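Local coordinates for beta sliding clamp (Bartonella birtlesii LL-WM9, PDB 6PTR), which probably encircles DNA as a ring-shaped head-to-tail homodimer that tethers polymerases for processive replication, and is captured here with the antibiotic griselimycin, at residues R261-G266 with L373-P378. Numbering follows the deposited sequence.
Sequences RVIPLG and LYVLMP
Val375 meets Ile263 and Pro264 in an apolar contact that lays the loop between strands 245-250 and 269-274 over one face of strand 372-376. The branched valine serves several neighbours at once. With CG1 anti to the backbone N (chi1 -176°), both methyls face the loop: Pro264 CD touches the pair tip to tip, 4.0 Å from Val375 CG1 and about as far from CG2, while CG2 also reaches Ile263 CG1 at 4.1 Å, the two side chains crossing at about a right angle. Proline suits this place because its rigid ring offers CD as a compact apolar surface. Both branches of Ile263 reach Leu373: CG2 sits 4.0 Å from Leu373 CD1, and CD1, ending the CG1 arm, nears the same methyl. Leucine, longer than valine, extends that methyl from the strand to Ile263.

One polar atom borders the cluster: Val262 O stands 3.9 Å from Val375 CG1, a van der Waals contact. The strand spends its backbone groups inside the sheet, pairing Val375 with Leu190 and Tyr374 with Ile364. Tyr374 and Leu376, alternating with Leu373 and Val375, turn to the other face and pack on helix 336-345.

With no hydrogen bond between the segments, this contact rests on van der Waals packing and burial of apolar surface. Val262 and Val375 also present apolar surface to bound griselimycin, which Arg261 and Met377 touch too, so the contact forms part of its site.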
loop_
_atom_site.group_PDB
_atom_site.type_symbol
_atom_site.label_atom_id
_atom_site.label_comp_id
_atom_site.label_asym_id
_atom_site.label_seq_id
_atom_site.Cartn_x
_atom_site.Cartn_y
_atom_site.Cartn_z
ATOM N N ARG C 261 -13.282 -11.368 36.191
ATOM C CA ARG C 261 -14.676 -11.776 36.196
ATOM C C ARG C 261 -15.120 -12.347 34.857
ATOM O O ARG C 261 -16.130 -13.061 34.819
ATOM C CB ARG C 261 -15.565 -10.593 36.552
ATOM C CG ARG C 261 -15.350 -10.066 37.946
ATOM C CD ARG C 261 -16.548 -9.257 38.356
ATOM N NE ARG C 261 -16.243 -8.378 39.476
ATOM C CZ ARG C 261 -17.183 -7.820 40.220
ATOM N NH1 ARG C 261 -18.452 -8.068 39.937
ATOM N NH2 ARG C 261 -16.860 -7.020 41.227
ATOM N N VAL C 262 -14.423 -12.042 33.756
ATOM C CA VAL C 262 -14.913 -12.487 32.447
ATOM C C VAL C 262 -14.250 -13.758 31.949
ATOM O O VAL C 262 -14.663 -14.283 30.906
ATOM C CB VAL C 262 -14.786 -11.401 31.361
ATOM C CG1 VAL C 262 -15.303 -10.085 31.878
ATOM C CG2 VAL C 262 -13.351 -11.264 30.838
ATOM N N ILE C 263 -13.256 -14.281 32.656
ATOM C CA ILE C 263 -12.533 -15.437 32.140
ATOM C C ILE C 263 -13.284 -16.686 32.568
ATOM O O ILE C 263 -13.366 -16.988 33.765
ATOM C CB ILE C 263 -11.065 -15.424 32.620
ATOM C CG1 ILE C 263 -10.377 -14.162 32.091
ATOM C CG2 ILE C 263 -10.344 -16.679 32.167
ATOM C CD1 ILE C 263 -8.931 -14.035 32.471
ATOM N N PRO C 264 -13.901 -17.410 31.642
ATOM C CA PRO C 264 -14.776 -18.514 32.040
ATOM C C PRO C 264 -13.934 -19.739 32.345
ATOM O O PRO C 264 -13.399 -20.390 31.443
ATOM C CB PRO C 264 -15.666 -18.713 30.800
ATOM C CG PRO C 264 -14.832 -18.298 29.661
ATOM C CD PRO C 264 -13.833 -17.254 30.175
ATOM N N LEU C 265 -13.779 -20.035 33.617
ATOM C CA LEU C 265 -13.029 -21.232 33.961
ATOM C C LEU C 265 -13.920 -22.450 34.118
ATOM O O LEU C 265 -13.403 -23.567 34.223
ATOM C CB LEU C 265 -12.204 -20.995 35.229
ATOM C CG LEU C 265 -11.123 -19.917 35.055
ATOM C CD1 LEU C 265 -10.279 -19.772 36.316
ATOM C CD2 LEU C 265 -10.232 -20.182 33.819
ATOM N N GLY C 266 -15.235 -22.274 34.098
ATOM C CA GLY C 266 -16.152 -23.379 34.229
ATOM C C GLY C 266 -16.777 -23.918 32.960
ATOM O O GLY C 266 -17.581 -24.845 33.049
ATOM N N LEU C 373 -4.004 -17.300 27.456
ATOM C CA LEU C 373 -5.363 -17.680 27.101
ATOM C C LEU C 373 -6.043 -16.503 26.427
ATOM O O LEU C 373 -5.674 -15.342 26.630
ATOM C CB LEU C 373 -6.178 -18.139 28.314
ATOM C CG LEU C 373 -6.390 -17.188 29.496
ATOM C CD1 LEU C 373 -7.616 -16.279 29.279
ATOM C CD2 LEU C 373 -6.507 -17.970 30.817
ATOM N N TYR C 374 -7.063 -16.816 25.644
ATOM C CA TYR C 374 -7.864 -15.798 25.005
ATOM C C TYR C 374 -9.324 -16.027 25.362
ATOM O O TYR C 374 -9.762 -17.163 25.584
ATOM C CB TYR C 374 -7.673 -15.818 23.487
ATOM C CG TYR C 374 -6.230 -15.676 23.141
ATOM C CD1 TYR C 374 -5.625 -14.420 23.186
ATOM C CD2 TYR C 374 -5.448 -16.788 22.841
ATOM C CE1 TYR C 374 -4.292 -14.266 22.908
ATOM C CE2 TYR C 374 -4.087 -16.644 22.554
ATOM C CZ TYR C 374 -3.523 -15.376 22.599
ATOM O OH TYR C 374 -2.193 -15.223 22.326
ATOM N N VAL C 375 -10.070 -14.938 25.437
ATOM C CA VAL C 375 -11.508 -15.003 25.649
ATOM C C VAL C 375 -12.194 -14.256 24.511
ATOM O O VAL C 375 -11.748 -13.181 24.093
ATOM C CB VAL C 375 -11.894 -14.410 27.018
ATOM C CG1 VAL C 375 -13.396 -14.576 27.268
ATOM C CG2 VAL C 375 -11.102 -15.048 28.130
ATOM N N LEU C 376 -13.282 -14.824 24.006
ATOM C CA LEU C 376 -14.009 -14.159 22.930
ATOM C C LEU C 376 -15.503 -14.218 23.211
ATOM O O LEU C 376 -16.058 -15.299 23.449
ATOM C CB LEU C 376 -13.704 -14.815 21.586
ATOM C CG LEU C 376 -14.420 -14.191 20.387
ATOM C CD1 LEU C 376 -13.967 -12.755 20.200
ATOM C CD2 LEU C 376 -14.137 -15.030 19.148
ATOM N N MET C 377 -16.156 -13.041 23.175
ATOM C CA MET C 377 -17.602 -12.989 23.379
ATOM C C MET C 377 -18.324 -13.416 22.105
ATOM O O MET C 377 -17.933 -13.019 21.009
ATOM C CB MET C 377 -18.043 -11.570 23.755
ATOM C CG MET C 377 -19.455 -11.498 24.403
ATOM S SD MET C 377 -19.463 -12.381 25.978
ATOM C CE MET C 377 -21.184 -12.213 26.418
ATOM N N PRO C 378 -19.373 -14.217 22.204
ATOM C CA PRO C 378 -20.156 -14.543 21.003
ATOM C C PRO C 378 -21.001 -13.365 20.543
ATOM O O PRO C 378 -21.137 -12.347 21.224
ATOM C CB PRO C 378 -21.053 -15.703 21.440
ATOM C CG PRO C 378 -21.084 -15.639 22.926
ATOM C CD PRO C 378 -19.757 -15.029 23.359
#